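Local coordinates for 3' terminal uridylyl transferase (Trypanosoma brucei, PDB 5HZD), which adds uridines from UTP to the 3' ends of guide RNAs, ribosomal RNAs and some mRNAs during mitochondrial RNA editing and processing, at residues F109-A114 with S297-R301; W139-E143 with S288-F292. All coordinates share one frame. Where two conformers were deposited one is given. Residues are numbered along the deposited sequence.

Interaction 1. Residues F109-A114 with S297-R301; sequences FGSSVA and STLLR
The helical turn 111-114 of the nucleotidyltransferase palm, which follows strand 105-109 through the Gly-Ser pair characteristic of this superfamily, packs against helix 292-304 beside the UTP site. Phe109 is extended, and Gly110, at phi 94° and psi -155°, takes the N-cap position; a CB there would collide with the carbonyl oxygen of Phe109. Ala114 N bonds to Gly110 O (3.0 Å), closing the turn, while Arg301 N to Ser297 O (2.9 Å) marks the alpha-helix of the partner segment. The backbones come closest at Ala114 and Arg301, whose CA atoms lie 4.1 Å apart, an approach permitted by the small alanine: Ala114 CB meets Leu300 CB at 3.8 Å, and Arg301 CA makes a CA-H...O contact with Ala114 O (3.6 Å). Ser297, a UTP-binding residue, is an m rotamer that turns OG to accept a hydrogen bond from Gly110 N (2.8 Å, 152°); the same OG is bonded to Gly293 O one turn earlier in its helix. Val113, t, lays CG1 3.7 Å from Ser297 CB. Leu300, m and t, continues onto helix 336-349, where it touches the UTP-binding Tyr337. Ser111, p, points CB away from helix 292-304 and probably contacts UTP, as in relatives. Arg301 is extended, t through chi1 to chi3 with chi4 at -88°; its CG comes 3.2 Å from Val113 O, and Arg301 NE makes a weak hydrogen bond to water 1 (3.3 Å), which lies 3.1 Å from Ser112 O. Water 2 bridges Ala114 O (2.5 Å) and Arg301 O (3.1 Å).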
loop_
_atom_site.group_PDB
_atom_site.type_symbol
_atom_site.label_atom_id
_atom_site.label_comp_id
_atom_site.label_asym_id
_atom_site.label_seq_id
_atom_site.Cartn_x
_atom_site.Cartn_y
_atom_site.Cartn_z
ATOM N N PHE A 109 -1.475 3.794 -6.710
ATOM C CA PHE A 109 -0.240 3.609 -5.920
ATOM C C PHE A 109 -0.442 2.516 -4.908
ATOM O O PHE A 109 -1.473 1.848 -4.924
ATOM C CB PHE A 109 0.286 4.930 -5.330
ATOM C CG PHE A 109 -0.594 5.553 -4.267
ATOM C CD1 PHE A 109 -1.690 6.332 -4.611
ATOM C CD2 PHE A 109 -0.302 5.377 -2.931
ATOM C CE1 PHE A 109 -2.474 6.946 -3.608
ATOM C CE2 PHE A 109 -1.084 5.941 -1.928
ATOM C CZ PHE A 109 -2.190 6.737 -2.278
ATOM N N GLY A 110 0.570 2.295 -4.064
ATOM C CA GLY A 110 0.523 1.161 -3.161
ATOM C C GLY A 110 1.211 -0.082 -3.670
ATOM O O GLY A 110 2.115 -0.001 -4.499
ATOM N N SER A 111 0.773 -1.241 -3.174
ATOM C CA SER A 111 1.526 -2.471 -3.417
ATOM C C SER A 111 1.545 -2.943 -4.865
ATOM O O SER A 111 2.458 -3.654 -5.261
ATOM C CB SER A 111 1.078 -3.606 -2.487
ATOM O OG SER A 111 -0.230 -4.055 -2.811
ATOM N N SER A 112 0.552 -2.555 -5.679
ATOM C CA SER A 112 0.587 -3.018 -7.051
ATOM C C SER A 112 1.715 -2.327 -7.794
ATOM O O SER A 112 2.271 -2.917 -8.740
ATOM C CB SER A 112 -0.769 -2.809 -7.766
ATOM O OG SER A 112 -1.104 -1.431 -7.828
ATOM N N VAL A 113 2.074 -1.102 -7.362
ATOM C CA VAL A 113 3.241 -0.418 -7.876
ATOM C C VAL A 113 4.490 -1.004 -7.242
ATOM O O VAL A 113 5.376 -1.468 -7.948
ATOM C CB VAL A 113 3.150 1.085 -7.620
ATOM C CG1 VAL A 113 4.468 1.789 -8.022
ATOM C CG2 VAL A 113 2.015 1.650 -8.446
ATOM N N ALA A 114 4.540 -1.015 -5.921
ATOM C CA ALA A 114 5.755 -1.431 -5.215
ATOM C C ALA A 114 6.177 -2.870 -5.526
ATOM O O ALA A 114 7.382 -3.127 -5.659
ATOM C CB ALA A 114 5.555 -1.264 -3.727
ATOM N N SER A 297 5.672 4.850 -3.476
ATOM C CA SER A 297 5.537 3.521 -4.091
ATOM C C SER A 297 6.560 3.333 -5.213
ATOM O O SER A 297 7.100 2.238 -5.400
ATOM C CB SER A 297 4.113 3.318 -4.641
ATOM O OG SER A 297 3.154 3.344 -3.592
ATOM N N THR A 298 6.861 4.397 -5.948
ATOM C CA THR A 298 7.784 4.323 -7.057
ATOM C C THR A 298 9.210 4.109 -6.529
ATOM O O THR A 298 9.977 3.331 -7.111
ATOM C CB THR A 298 7.674 5.598 -7.905
ATOM O OG1 THR A 298 6.320 5.721 -8.369
ATOM C CG2 THR A 298 8.611 5.537 -9.083
ATOM N N LEU A 299 9.548 4.724 -5.395
ATOM C CA LEU A 299 10.861 4.455 -4.778
ATOM C C LEU A 299 10.977 2.981 -4.357
ATOM O O LEU A 299 12.009 2.328 -4.635
ATOM C CB LEU A 299 11.040 5.336 -3.537
ATOM C CG LEU A 299 12.362 5.107 -2.778
ATOM C CD1 LEU A 299 13.566 5.334 -3.672
ATOM C CD2 LEU A 299 12.378 6.027 -1.540
ATOM N N LEU A 300 9.920 2.470 -3.713
ATOM C CA LEU A 300 9.910 1.064 -3.302
ATOM C C LEU A 300 10.075 0.179 -4.511
ATOM O O LEU A 300 10.860 -0.763 -4.463
ATOM C CB LEU A 300 8.631 0.671 -2.538
ATOM C CG LEU A 300 8.422 1.367 -1.180
ATOM C CD1 LEU A 300 7.173 0.875 -0.549
ATOM C CD2 LEU A 300 9.590 1.073 -0.235
ATOM N N ARG A 301 9.354 0.468 -5.600
ATOM C CA ARG A 301 9.418 -0.406 -6.776
ATOM C C ARG A 301 10.828 -0.515 -7.336
ATOM O O ARG A 301 11.306 -1.629 -7.665
ATOM C CB ARG A 301 8.453 0.097 -7.851
ATOM C CG ARG A 301 8.296 -0.865 -8.989
ATOM C CD ARG A 301 7.424 -0.259 -10.072
ATOM N NE ARG A 301 7.498 -1.109 -11.256
ATOM C CZ ARG A 301 8.422 -1.008 -12.224
ATOM N NH1 ARG A 301 9.354 -0.052 -12.202
ATOM N NH2 ARG A 301 8.411 -1.872 -13.230
HETATM O O HOH W 1 4.315 -1.900 -10.868
HETATM O O HOH W 2 9.170 -3.844 -7.234
#

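Interaction 2. Residues W139-E143 with S288-F292; sequences WPPLE and SFRAF
A bidentate salt bridge joins Glu143 to Arg290: Arg290 NE donates to Glu143 OE2 (2.8 Å, 164°) and Arg290 NH2 to Glu143 OE1 (3.0 Å, 155°), the carboxylate lying at the guanidinium edge near its plane. Glu143 reaches across with chi1 m, chi2 t and chi3 -71°, whereas Arg290 leaves the backbone at chi1 m and then runs straight, chi2 to chi4 all near 180°. Water 3 ties the same carboxylate to the main chain, donating to Glu143 OE2 (2.8 Å) and accepting from Phe289 N (2.9 Å). On the carbonyl side of Phe289, Trp139 NE1 gives a weak hydrogen bond to Phe289 O (2.9 Å, 124°), with chi1 t and chi2 -93°, the same N-H being shared, also weakly, with Val128 O of strand 124-129.

Neither segment is regular through its length. The Trp139-Pro140 peptide is cis, Pro140 and Pro141 are extended, and Leu142 is the N-cap of helix 143-156. The closest CA pair is Pro140 and Phe289, 6.0 Å apart, and Pro140 CB packs on Phe289 CB (3.9 Å). Phe289, m with chi2 -84°, has the largest buried area of the contact.

This is the palm surface where strand 285-288 gives way to helix 292-304, near Arg171, which probably binds RNA, as in related enzymes. Phe289 packs against Ala146, Val147 and Ile150 of helix 143-156 and Val128 of strand 124-129, while Trp139 leans on Ala133 and Met134 of helix 131-135.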
loop_
_atom_site.group_PDB
_atom_site.type_symbol
_atom_site.label_atom_id
_atom_site.label_comp_id
_atom_site.label_asym_id
_atom_site.label_seq_id
_atom_site.Cartn_x
_atom_site.Cartn_y
_atom_site.Cartn_z
ATOM N N TRP A 139 -2.740 22.313 -5.984
ATOM C CA TRP A 139 -3.401 21.014 -5.856
ATOM C C TRP A 139 -2.995 20.412 -4.520
ATOM O O TRP A 139 -1.825 20.501 -4.131
ATOM C CB TRP A 139 -3.020 20.041 -7.000
ATOM C CG TRP A 139 -3.966 18.882 -7.041
ATOM C CD1 TRP A 139 -3.809 17.668 -6.423
ATOM C CD2 TRP A 139 -5.276 18.861 -7.631
ATOM N NE1 TRP A 139 -4.929 16.882 -6.622
ATOM C CE2 TRP A 139 -5.836 17.596 -7.364
ATOM C CE3 TRP A 139 -6.021 19.791 -8.376
ATOM C CZ2 TRP A 139 -7.111 17.234 -7.804
ATOM C CZ3 TRP A 139 -7.284 19.440 -8.807
ATOM C CH2 TRP A 139 -7.816 18.155 -8.526
ATOM N N PRO A 140 -3.948 19.814 -3.790
ATOM C CA PRO A 140 -5.363 19.610 -4.093
ATOM C C PRO A 140 -6.241 20.805 -3.761
ATOM O O PRO A 140 -5.842 21.694 -2.972
ATOM C CB PRO A 140 -5.736 18.423 -3.194
ATOM C CG PRO A 140 -4.854 18.604 -1.999
ATOM C CD PRO A 140 -3.539 19.122 -2.554
ATOM N N PRO A 141 -7.449 20.835 -4.350
ATOM C CA PRO A 141 -8.431 21.817 -3.904
ATOM C C PRO A 141 -8.929 21.389 -2.532
ATOM O O PRO A 141 -8.491 20.348 -2.055
ATOM C CB PRO A 141 -9.550 21.685 -4.944
ATOM C CG PRO A 141 -9.487 20.248 -5.387
ATOM C CD PRO A 141 -8.025 19.833 -5.275
ATOM N N LEU A 142 -9.838 22.140 -1.922
ATOM C CA LEU A 142 -10.222 21.797 -0.550
ATOM C C LEU A 142 -10.761 20.382 -0.491
ATOM O O LEU A 142 -11.751 20.026 -1.156
ATOM C CB LEU A 142 -11.220 22.805 -0.010
ATOM C CG LEU A 142 -10.498 24.092 0.450
ATOM C CD1 LEU A 142 -11.466 25.103 0.894
ATOM C CD2 LEU A 142 -9.516 23.818 1.590
ATOM N N GLU A 143 -10.056 19.540 0.253
ATOM C CA GLU A 143 -10.284 18.116 0.128
ATOM C C GLU A 143 -11.590 17.626 0.722
ATOM O O GLU A 143 -12.132 16.638 0.234
ATOM C CB GLU A 143 -9.096 17.322 0.693
ATOM C CG GLU A 143 -7.847 17.416 -0.166
ATOM C CD GLU A 143 -6.611 17.065 0.645
ATOM O OE1 GLU A 143 -6.238 17.888 1.522
ATOM O OE2 GLU A 143 -6.034 15.994 0.402
ATOM N N SER A 288 -7.755 9.240 -2.735
ATOM C CA SER A 288 -7.184 10.432 -2.135
ATOM C C SER A 288 -6.774 11.405 -3.215
ATOM O O SER A 288 -6.875 11.093 -4.414
ATOM C CB SER A 288 -5.962 10.053 -1.291
ATOM O OG SER A 288 -5.009 9.341 -2.089
ATOM N N PHE A 289 -6.312 12.585 -2.790
ATOM C CA PHE A 289 -6.106 13.688 -3.722
ATOM C C PHE A 289 -4.683 14.219 -3.727
ATOM O O PHE A 289 -4.397 15.268 -4.324
ATOM C CB PHE A 289 -7.095 14.818 -3.407
ATOM C CG PHE A 289 -8.525 14.401 -3.537
ATOM C CD1 PHE A 289 -9.151 14.420 -4.778
ATOM C CD2 PHE A 289 -9.233 13.929 -2.429
ATOM C CE1 PHE A 289 -10.466 14.025 -4.933
ATOM C CE2 PHE A 289 -10.543 13.519 -2.575
ATOM C CZ PHE A 289 -11.162 13.559 -3.818
ATOM N N ARG A 290 -3.796 13.500 -3.047
ATOM C CA ARG A 290 -2.408 13.934 -2.943
ATOM C C ARG A 290 -1.449 13.037 -3.699
ATOM O O ARG A 290 -1.743 11.879 -3.976
ATOM C CB ARG A 290 -2.002 13.969 -1.464
ATOM C CG ARG A 290 -2.941 14.856 -0.643
ATOM C CD ARG A 290 -2.478 15.014 0.795
ATOM N NE ARG A 290 -3.488 15.734 1.568
ATOM C CZ ARG A 290 -3.335 16.065 2.846
ATOM N NH1 ARG A 290 -2.221 15.726 3.483
ATOM N NH2 ARG A 290 -4.292 16.724 3.484
ATOM N N ALA A 291 -0.275 13.566 -4.021
ATOM C CA ALA A 291 0.682 12.833 -4.851
ATOM C C ALA A 291 1.746 12.079 -4.069
ATOM O O ALA A 291 2.449 11.245 -4.645
ATOM C CB ALA A 291 1.347 13.776 -5.846
ATOM N N PHE A 292 1.885 12.331 -2.767
ATOM C CA PHE A 292 3.034 11.787 -2.046
ATOM C C PHE A 292 3.146 10.262 -2.101
ATOM O O PHE A 292 4.257 9.734 -2.197
ATOM C CB PHE A 292 3.096 12.308 -0.594
ATOM C CG PHE A 292 2.134 11.630 0.350
ATOM C CD1 PHE A 292 2.533 10.538 1.098
ATOM C CD2 PHE A 292 0.843 12.120 0.523
ATOM C CE1 PHE A 292 1.660 9.915 1.972
ATOM C CE2 PHE A 292 -0.035 11.510 1.413
ATOM C CZ PHE A 292 0.378 10.400 2.129
HETATM O O HOH W 3 -6.616 13.336 -0.044
#

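Both contacts belong to the palm, and their centres lie 19 Å apart. Along the chain they are nested: 109-114, 139-143, 288-292, then 297-301, so interaction 2 falls inside the loop closed by interaction 1. The mixed five-stranded sheet connects them, with strands 105-109 and 285-288 flanking strand 124-129, which carries Asp125, a predicted ligand of the catalytic metal. The two contacts touch directly where Phe109 CE1 lies 3.8 Å from Ser288 OG. Helix 292-304, entered from 288-292, runs on into interaction 1. The centre of interaction 1, beside the nucleotide site, is about 7 Å from the chain's centre; that of interaction 2, at the surface, is about 17 Å from it.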